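Local coordinates for protein condensin complex subunit 3 (Schizosaccharomyces pombe, PDB 5OQR) that serves as a regulatory HEAT-repeat subunit of condensin, the complex required to convert interphase chromatin into mitotic-like condensed chromosomes, at residues E726-I731 against D766-S771; L710-F715 against Y748-R753; L608-F613 against L654-I659; N703-L708 against L737-D742; Y634-H639 against N685-E690. All blocks are in the same frame, centred on the assembly; numbering follows the deposited sequence.

Contact 1. Residues E726-I731 against D766-S771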
# COMPACT_ATOMS: atom_id res chain seq x y z
N GLU A 726 -12.50 31.96 2.15
CA GLU A 726 -11.29 31.95 1.35
C GLU A 726 -10.19 32.77 2.01
O GLU A 726 -9.14 32.25 2.39
CB GLU A 726 -11.60 32.47 -0.06
CG GLU A 726 -10.53 32.19 -1.10
CD GLU A 726 -11.07 32.28 -2.51
OE1 GLU A 726 -12.08 31.61 -2.81
OE2 GLU A 726 -10.49 33.03 -3.33
N ARG A 727 -10.43 34.08 2.17
CA ARG A 727 -9.45 34.93 2.84
C ARG A 727 -9.24 34.47 4.28
O ARG A 727 -8.11 34.49 4.78
CB ARG A 727 -9.91 36.38 2.79
CG ARG A 727 -8.79 37.40 2.99
CD ARG A 727 -9.31 38.81 2.81
NE ARG A 727 -9.26 39.25 1.41
CZ ARG A 727 -9.93 40.29 0.93
NH1 ARG A 727 -10.72 41.00 1.71
NH2 ARG A 727 -9.82 40.61 -0.35
N LYS A 728 -10.31 34.06 4.96
CA LYS A 728 -10.17 33.47 6.28
C LYS A 728 -9.24 32.26 6.25
O LYS A 728 -8.36 32.12 7.10
CB LYS A 728 -11.53 33.05 6.83
CG LYS A 728 -12.20 34.07 7.74
CD LYS A 728 -13.14 33.39 8.74
CE LYS A 728 -12.37 32.55 9.75
NZ LYS A 728 -13.18 32.22 10.96
N PHE A 729 -9.45 31.37 5.28
CA PHE A 729 -8.72 30.11 5.26
C PHE A 729 -7.24 30.33 4.99
O PHE A 729 -6.39 29.67 5.59
CB PHE A 729 -9.32 29.17 4.23
CG PHE A 729 -8.61 27.86 4.13
CD1 PHE A 729 -7.85 27.55 3.02
CD2 PHE A 729 -8.68 26.95 5.17
CE1 PHE A 729 -7.19 26.34 2.94
CE2 PHE A 729 -8.02 25.74 5.09
CZ PHE A 729 -7.27 25.44 3.98
N MET A 730 -6.91 31.25 4.08
CA MET A 730 -5.51 31.52 3.79
C MET A 730 -4.78 32.05 5.02
O MET A 730 -3.59 31.76 5.21
CB MET A 730 -5.39 32.51 2.63
CG MET A 730 -6.02 32.02 1.34
SD MET A 730 -5.39 30.43 0.78
CE MET A 730 -3.73 30.88 0.27
N ILE A 731 -5.47 32.83 5.86
CA ILE A 731 -4.86 33.31 7.09
C ILE A 731 -4.68 32.16 8.07
O ILE A 731 -3.70 32.11 8.82
CB ILE A 731 -5.71 34.45 7.69
CG1 ILE A 731 -5.62 35.69 6.81
CG2 ILE A 731 -5.25 34.80 9.11
CD1 ILE A 731 -6.68 36.73 7.10
N ASP A 766 -12.44 39.04 10.96
CA ASP A 766 -13.11 38.57 12.17
C ASP A 766 -12.09 38.41 13.30
O ASP A 766 -10.90 38.68 13.15
CB ASP A 766 -13.82 37.25 11.89
CG ASP A 766 -12.87 36.12 11.57
OD1 ASP A 766 -12.40 35.46 12.51
OD2 ASP A 766 -12.58 35.91 10.37
N SER A 767 -12.58 37.94 14.45
CA SER A 767 -11.74 37.87 15.64
C SER A 767 -10.60 36.87 15.46
O SER A 767 -9.44 37.19 15.72
CB SER A 767 -12.59 37.49 16.85
OG SER A 767 -13.47 38.54 17.20
N THR A 768 -10.92 35.65 15.02
CA THR A 768 -9.89 34.62 14.92
C THR A 768 -8.81 35.01 13.92
O THR A 768 -7.62 34.81 14.17
CB THR A 768 -10.52 33.27 14.55
OG1 THR A 768 -11.07 33.34 13.23
CG2 THR A 768 -11.61 32.90 15.54
N SER A 769 -9.22 35.57 12.77
CA SER A 769 -8.23 36.07 11.82
C SER A 769 -7.30 37.07 12.48
O SER A 769 -6.07 36.92 12.44
CB SER A 769 -8.94 36.71 10.62
OG SER A 769 -9.85 35.82 10.02
N LEU A 770 -7.87 38.10 13.12
CA LEU A 770 -7.06 39.10 13.80
C LEU A 770 -6.18 38.48 14.87
O LEU A 770 -5.05 38.93 15.09
CB LEU A 770 -7.96 40.17 14.41
CG LEU A 770 -8.74 41.02 13.40
CD1 LEU A 770 -9.96 41.65 14.05
CD2 LEU A 770 -7.83 42.08 12.80
N SER A 771 -6.67 37.44 15.54
CA SER A 771 -5.88 36.79 16.58
C SER A 771 -4.71 36.02 15.99
O SER A 771 -3.61 36.01 16.55
CB SER A 771 -6.76 35.87 17.42
OG SER A 771 -6.06 35.36 18.53
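Two torsions bring the charged groups together: chi1 of Asp766 (66°) sets CG between the backbone N and the carbonyl carbon, and a bend at chi3 of Lys728 (68°) turns CE past that carboxylate. The two side chains cross at about a right angle, with Lys728 CD 3.1 Å from Asp766 OD2. Farther out, Lys728 NZ donates a weak bond of 3.3 Å to Thr768 OG1 and forms a long salt bridge of 3.7 Å with Asp766 OD1. Asp766 is the N-cap of helix 767-785. Its OD1 takes the Thr768 hydroxyl on the syn lone pair (OG1 to OD1 2.6 Å) and Ser769 N from above the carboxylate plane, while Ser769 OG donates to OD2 at 2.8 Å. Deeper in, Ile731 CD1 lies 4.2 Å from Ser769 CB, where helix 725-736 of HEAT 9 meets the first turn of helix 767-785. The carboxylate is therefore gripped chiefly by its own helix, and the exposed lysine probably adds a modest, diffuse attraction.

Contact 2. Residues L710-F715 against Y748-R753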
# COMPACT_ATOMS: atom_id res chain seq x y z
N LEU A 710 6.76 31.09 2.35
CA LEU A 710 5.35 30.85 2.07
C LEU A 710 4.47 31.88 2.76
O LEU A 710 3.43 32.28 2.22
CB LEU A 710 4.97 29.43 2.49
CG LEU A 710 3.53 29.01 2.21
CD1 LEU A 710 3.23 29.06 0.73
CD2 LEU A 710 3.27 27.63 2.77
N ALA A 711 4.85 32.30 3.97
CA ALA A 711 4.13 33.38 4.64
C ALA A 711 4.09 34.63 3.77
O ALA A 711 3.03 35.23 3.58
CB ALA A 711 4.78 33.68 5.98
N ASN A 712 5.24 35.02 3.21
CA ASN A 712 5.27 36.16 2.31
C ASN A 712 4.35 35.95 1.12
O ASN A 712 3.67 36.88 0.68
CB ASN A 712 6.71 36.42 1.85
CG ASN A 712 7.65 36.68 3.00
OD1 ASN A 712 7.24 37.14 4.06
ND2 ASN A 712 8.93 36.37 2.80
N MET A 713 4.32 34.73 0.57
CA MET A 713 3.42 34.44 -0.54
C MET A 713 1.97 34.66 -0.13
O MET A 713 1.19 35.27 -0.87
CB MET A 713 3.62 33.00 -1.02
CG MET A 713 5.02 32.68 -1.52
SD MET A 713 5.55 33.74 -2.87
CE MET A 713 4.34 33.34 -4.12
N ILE A 714 1.59 34.16 1.04
CA ILE A 714 0.22 34.30 1.51
C ILE A 714 -0.15 35.77 1.64
O ILE A 714 -1.20 36.21 1.14
CB ILE A 714 0.03 33.55 2.84
CG1 ILE A 714 0.22 32.04 2.61
CG2 ILE A 714 -1.34 33.83 3.44
CD1 ILE A 714 0.28 31.22 3.87
N PHE A 715 0.70 36.56 2.29
CA PHE A 715 0.40 37.98 2.46
C PHE A 715 0.15 38.66 1.12
O PHE A 715 -0.73 39.52 1.01
CB PHE A 715 1.55 38.68 3.20
CG PHE A 715 1.65 38.30 4.65
CD1 PHE A 715 0.54 38.34 5.47
CD2 PHE A 715 2.86 37.90 5.18
CE1 PHE A 715 0.64 37.99 6.79
CE2 PHE A 715 2.96 37.54 6.51
CZ PHE A 715 1.85 37.59 7.31
N TYR A 748 12.97 37.73 9.40
CA TYR A 748 11.76 38.10 10.14
C TYR A 748 11.35 39.53 9.83
O TYR A 748 10.15 39.83 9.75
CB TYR A 748 12.00 37.93 11.64
CG TYR A 748 12.45 36.54 12.04
CD1 TYR A 748 11.62 35.45 11.86
CD2 TYR A 748 13.70 36.34 12.61
CE1 TYR A 748 12.02 34.18 12.23
CE2 TYR A 748 14.11 35.08 12.98
CZ TYR A 748 13.27 34.00 12.79
OH TYR A 748 13.67 32.74 13.16
N GLN A 749 12.32 40.42 9.65
CA GLN A 749 11.99 41.80 9.30
C GLN A 749 11.31 41.87 7.94
O GLN A 749 10.37 42.65 7.75
CB GLN A 749 13.26 42.65 9.30
CG GLN A 749 13.87 42.87 10.67
CD GLN A 749 15.23 43.54 10.61
OE1 GLN A 749 15.67 43.97 9.55
NE2 GLN A 749 15.89 43.63 11.75
N ARG A 750 11.76 41.05 6.99
CA ARG A 750 11.18 41.10 5.65
C ARG A 750 9.74 40.61 5.65
O ARG A 750 8.89 41.17 4.95
CB ARG A 750 12.03 40.27 4.68
CG ARG A 750 12.04 40.82 3.27
CD ARG A 750 11.95 39.72 2.22
NE ARG A 750 11.71 40.28 0.89
CZ ARG A 750 11.29 39.57 -0.16
NH1 ARG A 750 11.07 38.27 -0.04
NH2 ARG A 750 11.10 40.17 -1.32
N THR A 751 9.45 39.56 6.42
CA THR A 751 8.09 39.04 6.46
C THR A 751 7.15 40.01 7.18
O THR A 751 5.99 40.14 6.80
CB THR A 751 8.07 37.67 7.14
OG1 THR A 751 8.80 36.73 6.33
CG2 THR A 751 6.64 37.15 7.30
N LYS A 752 7.64 40.69 8.22
CA LYS A 752 6.82 41.68 8.89
C LYS A 752 6.46 42.82 7.94
O LYS A 752 5.33 43.32 7.96
CB LYS A 752 7.54 42.22 10.13
CG LYS A 752 6.70 43.19 10.94
CD LYS A 752 7.22 43.33 12.36
CE LYS A 752 6.37 44.30 13.16
NZ LYS A 752 6.40 45.68 12.58
N ARG A 753 7.41 43.24 7.10
CA ARG A 753 7.09 44.20 6.05
C ARG A 753 5.95 43.69 5.17
O ARG A 753 5.05 44.46 4.80
CB ARG A 753 8.33 44.48 5.20
CG ARG A 753 9.03 45.78 5.54
CD ARG A 753 10.54 45.62 5.50
NE ARG A 753 10.99 45.00 4.25
CZ ARG A 753 12.18 44.42 4.09
NH1 ARG A 753 13.04 44.36 5.09
NH2 ARG A 753 12.49 43.89 2.91
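Asn712 and Phe715, on helix 706-717 of the HEAT 9 repeat, meet Thr751 on helix 745-759, the two short segments running nearly parallel at 13° with axes 9.5 Å apart. The polar link is a single bond in which Thr751 OG1 donates to Asn712 OD1 at 2.8 Å, tilted 19° from the carbonyl plane. Thr751 divides its work between its two branches: the hydroxyl serves Asn712 and the methyl the apolar neighbours. With CG2 anti to the backbone N, that methyl reaches the edge of the Phe715 ring, near its plane, 3.8 Å from CE2; it also lies 4.2 Å from Ala711 CB. This is the alpha-solenoid arrangement of alternate helices: helix 725-736 intervenes in sequence, and the helices before and after it run side by side in the same direction. An alanine in place of Asn712 would probably leave the buried Thr751 hydroxyl without this acceptor and open a gap beside it. Toward the exposed side, Arg750 NH1 comes 4.0 Å from Asn712 ND2, the guanidinium and amide planes almost perpendicular. Phe715 also touches Lys754 and Leu755.

Contact 3. Residues L608-F613 against L654-I659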
# COMPACT_ATOMS: atom_id res chain seq x y z
N LEU A 608 -0.14 19.79 -11.74
CA LEU A 608 -0.04 18.46 -11.14
C LEU A 608 -0.78 18.41 -9.81
O LEU A 608 -1.58 17.51 -9.56
CB LEU A 608 1.42 18.07 -10.94
CG LEU A 608 2.09 17.11 -11.92
CD1 LEU A 608 3.45 16.72 -11.36
CD2 LEU A 608 1.26 15.87 -12.18
N ILE A 609 -0.50 19.38 -8.93
CA ILE A 609 -1.12 19.38 -7.61
C ILE A 609 -2.63 19.50 -7.73
O ILE A 609 -3.38 18.84 -6.99
CB ILE A 609 -0.51 20.50 -6.75
CG1 ILE A 609 0.95 20.18 -6.45
CG2 ILE A 609 -1.30 20.69 -5.45
CD1 ILE A 609 1.69 21.26 -5.69
N ILE A 610 -3.11 20.34 -8.65
CA ILE A 610 -4.55 20.52 -8.81
C ILE A 610 -5.20 19.20 -9.22
O ILE A 610 -6.13 18.72 -8.57
CB ILE A 610 -4.84 21.63 -9.83
CG1 ILE A 610 -4.40 22.98 -9.26
CG2 ILE A 610 -6.33 21.66 -10.18
CD1 ILE A 610 -4.61 24.16 -10.19
N GLN A 611 -4.71 18.60 -10.31
CA GLN A 611 -5.28 17.34 -10.77
C GLN A 611 -5.19 16.27 -9.70
O GLN A 611 -6.13 15.50 -9.50
CB GLN A 611 -4.56 16.89 -12.04
CG GLN A 611 -5.38 15.99 -12.93
CD GLN A 611 -6.42 16.75 -13.72
OE1 GLN A 611 -6.10 17.74 -14.38
NE2 GLN A 611 -7.66 16.29 -13.66
N TYR A 612 -4.05 16.20 -9.00
CA TYR A 612 -3.87 15.18 -7.98
C TYR A 612 -4.95 15.26 -6.91
O TYR A 612 -5.40 14.22 -6.40
CB TYR A 612 -2.48 15.33 -7.36
CG TYR A 612 -2.22 14.43 -6.17
CD1 TYR A 612 -2.14 13.05 -6.32
CD2 TYR A 612 -2.04 14.96 -4.90
CE1 TYR A 612 -1.91 12.23 -5.24
CE2 TYR A 612 -1.80 14.14 -3.82
CZ TYR A 612 -1.73 12.78 -3.99
OH TYR A 612 -1.49 11.96 -2.91
N PHE A 613 -5.38 16.46 -6.55
CA PHE A 613 -6.40 16.66 -5.54
C PHE A 613 -7.78 16.93 -6.13
O PHE A 613 -8.74 17.09 -5.37
CB PHE A 613 -6.02 17.82 -4.61
CG PHE A 613 -4.88 17.51 -3.68
CD1 PHE A 613 -5.00 16.53 -2.72
CD2 PHE A 613 -3.70 18.22 -3.75
CE1 PHE A 613 -3.96 16.24 -1.86
CE2 PHE A 613 -2.65 17.95 -2.89
CZ PHE A 613 -2.79 16.96 -1.94
N LEU A 654 -5.84 28.03 -4.09
CA LEU A 654 -6.99 28.85 -4.44
C LEU A 654 -7.80 28.23 -5.57
O LEU A 654 -9.03 28.23 -5.54
CB LEU A 654 -6.53 30.26 -4.82
CG LEU A 654 -5.98 31.13 -3.70
CD1 LEU A 654 -5.51 32.47 -4.25
CD2 LEU A 654 -7.02 31.35 -2.61
N SER A 655 -7.11 27.69 -6.58
CA SER A 655 -7.81 27.03 -7.67
C SER A 655 -8.63 25.85 -7.16
O SER A 655 -9.73 25.59 -7.64
CB SER A 655 -6.81 26.57 -8.73
OG SER A 655 -6.27 27.67 -9.43
N LEU A 656 -8.09 25.12 -6.18
CA LEU A 656 -8.83 23.99 -5.63
C LEU A 656 -10.05 24.45 -4.85
O LEU A 656 -11.07 23.75 -4.84
CB LEU A 656 -7.91 23.15 -4.74
CG LEU A 656 -6.88 22.30 -5.49
CD1 LEU A 656 -5.85 21.74 -4.54
CD2 LEU A 656 -7.57 21.17 -6.25
N LEU A 657 -9.97 25.60 -4.18
CA LEU A 657 -11.13 26.11 -3.46
C LEU A 657 -12.30 26.37 -4.41
O LEU A 657 -13.44 25.99 -4.12
CB LEU A 657 -10.76 27.38 -2.70
CG LEU A 657 -10.10 27.20 -1.33
CD1 LEU A 657 -9.67 28.54 -0.77
CD2 LEU A 657 -11.04 26.51 -0.35
N GLU A 658 -12.03 27.03 -5.54
CA GLU A 658 -13.09 27.28 -6.50
C GLU A 658 -13.67 25.98 -7.03
O GLU A 658 -14.89 25.84 -7.16
CB GLU A 658 -12.56 28.13 -7.65
CG GLU A 658 -12.02 29.49 -7.22
CD GLU A 658 -11.92 30.47 -8.37
OE1 GLU A 658 -12.29 30.10 -9.51
OE2 GLU A 658 -11.47 31.61 -8.14
N ILE A 659 -12.81 25.01 -7.35
CA ILE A 659 -13.29 23.72 -7.84
C ILE A 659 -14.18 23.05 -6.79
O ILE A 659 -15.20 22.45 -7.12
CB ILE A 659 -12.09 22.82 -8.20
CG1 ILE A 659 -11.40 23.35 -9.45
CG2 ILE A 659 -12.54 21.37 -8.42
CD1 ILE A 659 -10.02 22.78 -9.67
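Ile610 is the bump that fits the surface of helix 639-661 in three places. Its CD1 settles against Ser655 CB at 3.6 Å, its CG2 meets Ile659 CD1 at 3.9 Å, and the same CG2 lies 4.2 Å from Leu656 CD2. With CG1 beside the backbone N and anti to the carbonyl carbon (chi1 -67°), CG2 falls anti to N, and the two branches spread, one toward Ser655 and the other toward Ile659, one helical turn on. Leu656 answers as a bump in the reverse sense, sliding past Ile610 in the opposite direction into the hollow between Ile610 and Phe613. Its CD2 rests 3.7 Å from Ile610 O, and its CD1 lies 3.9 Å from Phe613 CB. An alanine in place of Ile610 would probably open a gap in front of Ser655 CB and leave the Ile659 methyl and Leu656 CD2 without the CG2 they meet. The Ser655 hydroxyl is hydrogen-bonded to Asp651 O in its own helix, and the side-chain contacts across the interface are apolar. Met679 of helix 669-682 touches both Leu656 and Ile609, extending this core. The segments cross at -32° with axes 10.0 Å apart, as befits alternate helices of an alpha-solenoid, here 601-613 and 639-661.

Contact 4. Residues N703-L708 against L737-D742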
# COMPACT_ATOMS: atom_id res chain seq x y z
N ASN A 703 20.28 30.15 3.36
CA ASN A 703 19.13 29.55 2.70
C ASN A 703 17.88 30.10 3.38
O ASN A 703 17.79 30.08 4.61
CB ASN A 703 19.17 28.02 2.82
CG ASN A 703 19.43 27.32 1.51
OD1 ASN A 703 19.55 27.94 0.45
ND2 ASN A 703 19.53 25.99 1.57
N HIS A 704 16.94 30.59 2.59
CA HIS A 704 15.72 31.14 3.16
C HIS A 704 14.75 30.02 3.48
O HIS A 704 14.62 29.05 2.72
CB HIS A 704 15.09 32.15 2.21
CG HIS A 704 15.98 33.32 1.91
ND1 HIS A 704 16.24 34.31 2.83
CD2 HIS A 704 16.68 33.64 0.80
CE1 HIS A 704 17.06 35.20 2.30
NE2 HIS A 704 17.34 34.82 1.06
N ASN A 705 14.08 30.14 4.62
CA ASN A 705 13.12 29.13 5.05
C ASN A 705 11.92 29.13 4.11
O ASN A 705 11.35 30.19 3.81
CB ASN A 705 12.68 29.41 6.48
CG ASN A 705 11.84 28.30 7.05
OD1 ASN A 705 10.61 28.37 7.03
ND2 ASN A 705 12.49 27.27 7.57
N VAL A 706 11.54 27.94 3.64
CA VAL A 706 10.44 27.84 2.69
C VAL A 706 9.14 28.28 3.33
O VAL A 706 8.29 28.92 2.68
CB VAL A 706 10.34 26.40 2.14
CG1 VAL A 706 9.19 26.27 1.16
CG2 VAL A 706 11.64 25.98 1.48
N HIS A 707 8.94 27.96 4.60
CA HIS A 707 7.69 28.30 5.26
C HIS A 707 7.59 29.80 5.52
O HIS A 707 6.52 30.39 5.39
CB HIS A 707 7.55 27.51 6.56
CG HIS A 707 6.87 26.19 6.39
ND1 HIS A 707 6.66 25.32 7.45
CD2 HIS A 707 6.36 25.58 5.30
CE1 HIS A 707 6.04 24.24 7.01
NE2 HIS A 707 5.85 24.37 5.71
N LEU A 708 8.70 30.43 5.90
CA LEU A 708 8.68 31.89 6.01
C LEU A 708 8.54 32.54 4.65
O LEU A 708 7.92 33.60 4.53
CB LEU A 708 9.94 32.38 6.72
CG LEU A 708 9.86 33.80 7.29
CD1 LEU A 708 8.82 33.88 8.40
CD2 LEU A 708 11.21 34.24 7.81
N LEU A 737 2.16 27.21 9.96
CA LEU A 737 3.53 27.25 9.47
C LEU A 737 4.50 26.87 10.58
O LEU A 737 4.26 27.09 11.76
CB LEU A 737 3.86 28.65 8.95
CG LEU A 737 3.03 29.15 7.77
CD1 LEU A 737 3.35 30.61 7.48
CD2 LEU A 737 3.28 28.31 6.53
N LYS A 738 5.61 26.27 10.17
CA LYS A 738 6.69 25.88 11.07
C LYS A 738 7.86 26.82 10.79
O LYS A 738 8.68 26.58 9.91
CB LYS A 738 7.09 24.43 10.87
CG LYS A 738 6.25 23.44 11.65
CD LYS A 738 6.94 22.08 11.74
CE LYS A 738 8.12 22.10 12.71
NZ LYS A 738 9.12 21.05 12.39
N ILE A 739 7.93 27.90 11.56
CA ILE A 739 8.96 28.92 11.40
C ILE A 739 10.05 28.64 12.43
O ILE A 739 9.76 28.63 13.63
CB ILE A 739 8.39 30.33 11.58
CG1 ILE A 739 7.11 30.50 10.76
CG2 ILE A 739 9.42 31.38 11.19
CD1 ILE A 739 7.28 30.28 9.27
N PRO A 740 11.29 28.38 12.02
CA PRO A 740 12.37 28.22 13.00
C PRO A 740 12.69 29.54 13.68
O PRO A 740 12.35 30.63 13.21
CB PRO A 740 13.55 27.71 12.17
CG PRO A 740 13.24 28.09 10.78
CD PRO A 740 11.75 28.07 10.65
N THR A 741 13.37 29.43 14.82
CA THR A 741 13.69 30.58 15.65
C THR A 741 15.14 31.03 15.54
O THR A 741 15.55 31.96 16.24
CB THR A 741 13.38 30.27 17.12
OG1 THR A 741 14.25 29.24 17.59
CG2 THR A 741 11.93 29.81 17.27
N ASP A 742 15.93 30.39 14.67
CA ASP A 742 17.35 30.69 14.53
C ASP A 742 17.67 31.37 13.21
O ASP A 742 18.85 31.47 12.85
CB ASP A 742 18.17 29.41 14.67
CG ASP A 742 17.91 28.42 13.56
OD1 ASP A 742 16.80 28.45 12.98
OD2 ASP A 742 18.81 27.60 13.26
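His707, Asn705 and Leu708 pack against a loop, from Leu737 to Pro740, that passes the N-terminal end of helix 706-717 on its way from helix 725-736 to helix 745-759. The imidazole is the polar centre. Lys738 N donates to His707 ND1 at 3.1 Å, although from 36° out of the ring plane. A weak alternative, ND1 to Lys738 O at 3.4 Å, would require a proton on ND1; but NE2 is bonded to Leu680 O, which can only accept, and this suggests a proton on NE2 and favours ND1 as acceptor in a neutral ring. Leu737 CD2 lies over one face of the imidazole, offset toward the rim. The residues that meet all belong to HEAT 9, a two-helix hairpin of the solenoid, and the contact brings the exit of its second helix back to the start of its first. There Asn705 is the N-cap: with CG anti to the backbone N (chi1 -172°), OD1 accepts Leu708 N at 3.0 Å in the carbonyl plane, and more weakly His707 N. Its other amide arm meets Pro740 tip to tip, ND2 lying 3.3 Å from CD. Ile739 supplies the apolar part: CG2 is 3.8 Å from Leu708 CD1, and CD1 rests on the helix backbone at Leu708 N.

Contact 5. Residues Y634-H639 against N685-E690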
# COMPACT_ATOMS: atom_id res chain seq x y z
N TYR A 634 9.91 14.05 -4.81
CA TYR A 634 10.34 15.33 -5.36
C TYR A 634 10.51 16.37 -4.26
O TYR A 634 11.54 17.05 -4.19
CB TYR A 634 9.32 15.79 -6.40
CG TYR A 634 9.62 17.11 -7.07
CD1 TYR A 634 9.04 18.29 -6.61
CD2 TYR A 634 10.48 17.18 -8.16
CE1 TYR A 634 9.31 19.50 -7.22
CE2 TYR A 634 10.75 18.39 -8.77
CZ TYR A 634 10.17 19.54 -8.30
OH TYR A 634 10.43 20.74 -8.91
N ALA A 635 9.51 16.49 -3.38
CA ALA A 635 9.55 17.53 -2.36
C ALA A 635 10.68 17.31 -1.37
O ALA A 635 11.44 18.23 -1.06
CB ALA A 635 8.21 17.58 -1.63
N PHE A 636 10.82 16.08 -0.86
CA PHE A 636 11.77 15.80 0.20
C PHE A 636 13.17 15.51 -0.32
O PHE A 636 14.07 15.24 0.49
CB PHE A 636 11.27 14.63 1.04
CG PHE A 636 9.93 14.86 1.66
CD1 PHE A 636 9.58 16.11 2.15
CD2 PHE A 636 9.00 13.84 1.73
CE1 PHE A 636 8.35 16.33 2.72
CE2 PHE A 636 7.76 14.05 2.30
CZ PHE A 636 7.43 15.30 2.79
N GLY A 637 13.40 15.58 -1.62
CA GLY A 637 14.70 15.29 -2.18
C GLY A 637 15.66 16.46 -2.11
O GLY A 637 16.86 16.28 -1.90
N ALA A 638 15.14 17.68 -2.28
CA ALA A 638 15.98 18.86 -2.33
C ALA A 638 15.25 20.04 -1.71
O ALA A 638 14.02 20.15 -1.81
CB ALA A 638 16.39 19.19 -3.76
N HIS A 639 16.02 20.92 -1.07
CA HIS A 639 15.45 22.17 -0.56
C HIS A 639 14.84 22.99 -1.69
O HIS A 639 13.83 23.67 -1.49
CB HIS A 639 16.53 22.97 0.16
CG HIS A 639 16.21 24.43 0.29
ND1 HIS A 639 15.50 24.95 1.35
CD2 HIS A 639 16.50 25.48 -0.51
CE1 HIS A 639 15.37 26.25 1.20
NE2 HIS A 639 15.97 26.60 0.07
N ASN A 685 10.78 22.07 5.93
CA ASN A 685 12.20 21.78 5.81
C ASN A 685 12.61 20.60 6.69
O ASN A 685 13.57 19.89 6.37
CB ASN A 685 13.03 23.01 6.17
CG ASN A 685 14.52 22.77 6.05
OD1 ASN A 685 15.21 22.60 7.06
ND2 ASN A 685 15.02 22.75 4.82
N GLU A 686 11.91 20.39 7.80
CA GLU A 686 12.26 19.30 8.71
C GLU A 686 12.09 17.93 8.06
O GLU A 686 12.74 16.97 8.49
CB GLU A 686 11.41 19.38 9.98
CG GLU A 686 11.77 18.36 11.04
CD GLU A 686 13.15 18.58 11.63
OE1 GLU A 686 13.74 19.65 11.37
OE2 GLU A 686 13.65 17.68 12.34
N LYS A 687 11.24 17.82 7.04
CA LYS A 687 10.91 16.53 6.45
C LYS A 687 11.82 16.15 5.29
O LYS A 687 11.49 15.23 4.54
CB LYS A 687 9.46 16.53 5.97
CG LYS A 687 8.44 16.79 7.06
CD LYS A 687 7.13 16.08 6.77
CE LYS A 687 5.97 16.71 7.52
NZ LYS A 687 6.21 16.80 8.98
N LEU A 688 12.95 16.82 5.13
CA LEU A 688 13.89 16.44 4.08
C LEU A 688 14.60 15.14 4.45
O LEU A 688 14.99 14.93 5.60
CB LEU A 688 14.92 17.55 3.84
CG LEU A 688 14.45 18.78 3.06
CD1 LEU A 688 15.54 19.84 3.03
CD2 LEU A 688 14.05 18.41 1.65
N TYR A 689 14.76 14.27 3.46
CA TYR A 689 15.48 13.02 3.69
C TYR A 689 16.94 13.29 4.06
O TYR A 689 17.49 12.64 4.95
CB TYR A 689 15.40 12.14 2.44
CG TYR A 689 13.99 11.73 2.05
CD1 TYR A 689 13.04 11.44 3.02
CD2 TYR A 689 13.62 11.63 0.72
CE1 TYR A 689 11.76 11.06 2.68
CE2 TYR A 689 12.34 11.26 0.36
CZ TYR A 689 11.41 10.97 1.34
OH TYR A 689 10.13 10.60 0.99
N GLU A 690 17.57 14.23 3.37
CA GLU A 690 18.94 14.65 3.65
C GLU A 690 19.94 13.53 3.39
O GLU A 690 19.64 12.35 3.59
CB GLU A 690 19.07 15.14 5.09
CG GLU A 690 20.24 16.08 5.29
CD GLU A 690 20.04 17.42 4.61
OE1 GLU A 690 18.87 17.82 4.42
OE2 GLU A 690 21.04 18.06 4.24
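Phe636 and Tyr689 form the close-packed half of this surface contact, which joins the turn between helices 621-635 and 639-661 to the loop that follows helix 669-682. Phe636 CB stands over the middle of the Tyr689 ring, 3.6 Å from its centroid, a CH-pi contact. The phenyl ring beyond it turns an edge toward the tyrosine face in an offset edge-to-face pair, planes at 70°, while Tyr689 OH comes in near the phenylalanine plane, 3.5 Å from CD2. Chi1 of Phe636 (-58°) puts CG beside the backbone N. Lys687 O lies over one face of the ring, 3.2 Å from Phe636 CD1. Lys687 itself runs alongside the ring, pointing the same way, with CB 3.4 Å from CE1. The backbones are joined directly: Tyr689 N donates to Phe636 O at 3.2 Å in a nearly straight bond. In this alpha-solenoid the contact thus ties one interhelical turn to a longer loop farther along the chain, and Leu688 CD2, 3.4 Å from Phe636 O, wedges into the curve of that turn. The other end is looser: His639 ND1 and Asn685 ND2 are 4.1 Å apart, the amide at the edge of the imidazole with the two planes 72° apart. Tyr689, although packed on Phe636, is exposed to solvent, and Glu690 after it is poorly ordered.

From the N terminus, 608-613 opens contact 3 and 634-639 opens contact 5; contact 3 closes at 654-659 and contact 5 at 685-690, so these two loops cross. Only then does a second group begin: 703-708, 710-715 and 726-731 open contacts 4, 2 and 1, which close in the same order at 737-742, 748-753 and 766-771. Each of these three crosses the other two, and none nests. The groups follow in series but meet in space: His639 of contact 5 touches Val706 and the backbone of His704 in contact 4, and Leu654 of contact 3 packs on Met730 of contact 1. These touches join HEAT 9 to earlier helices; contacts 1 and 2 join it to the two that follow.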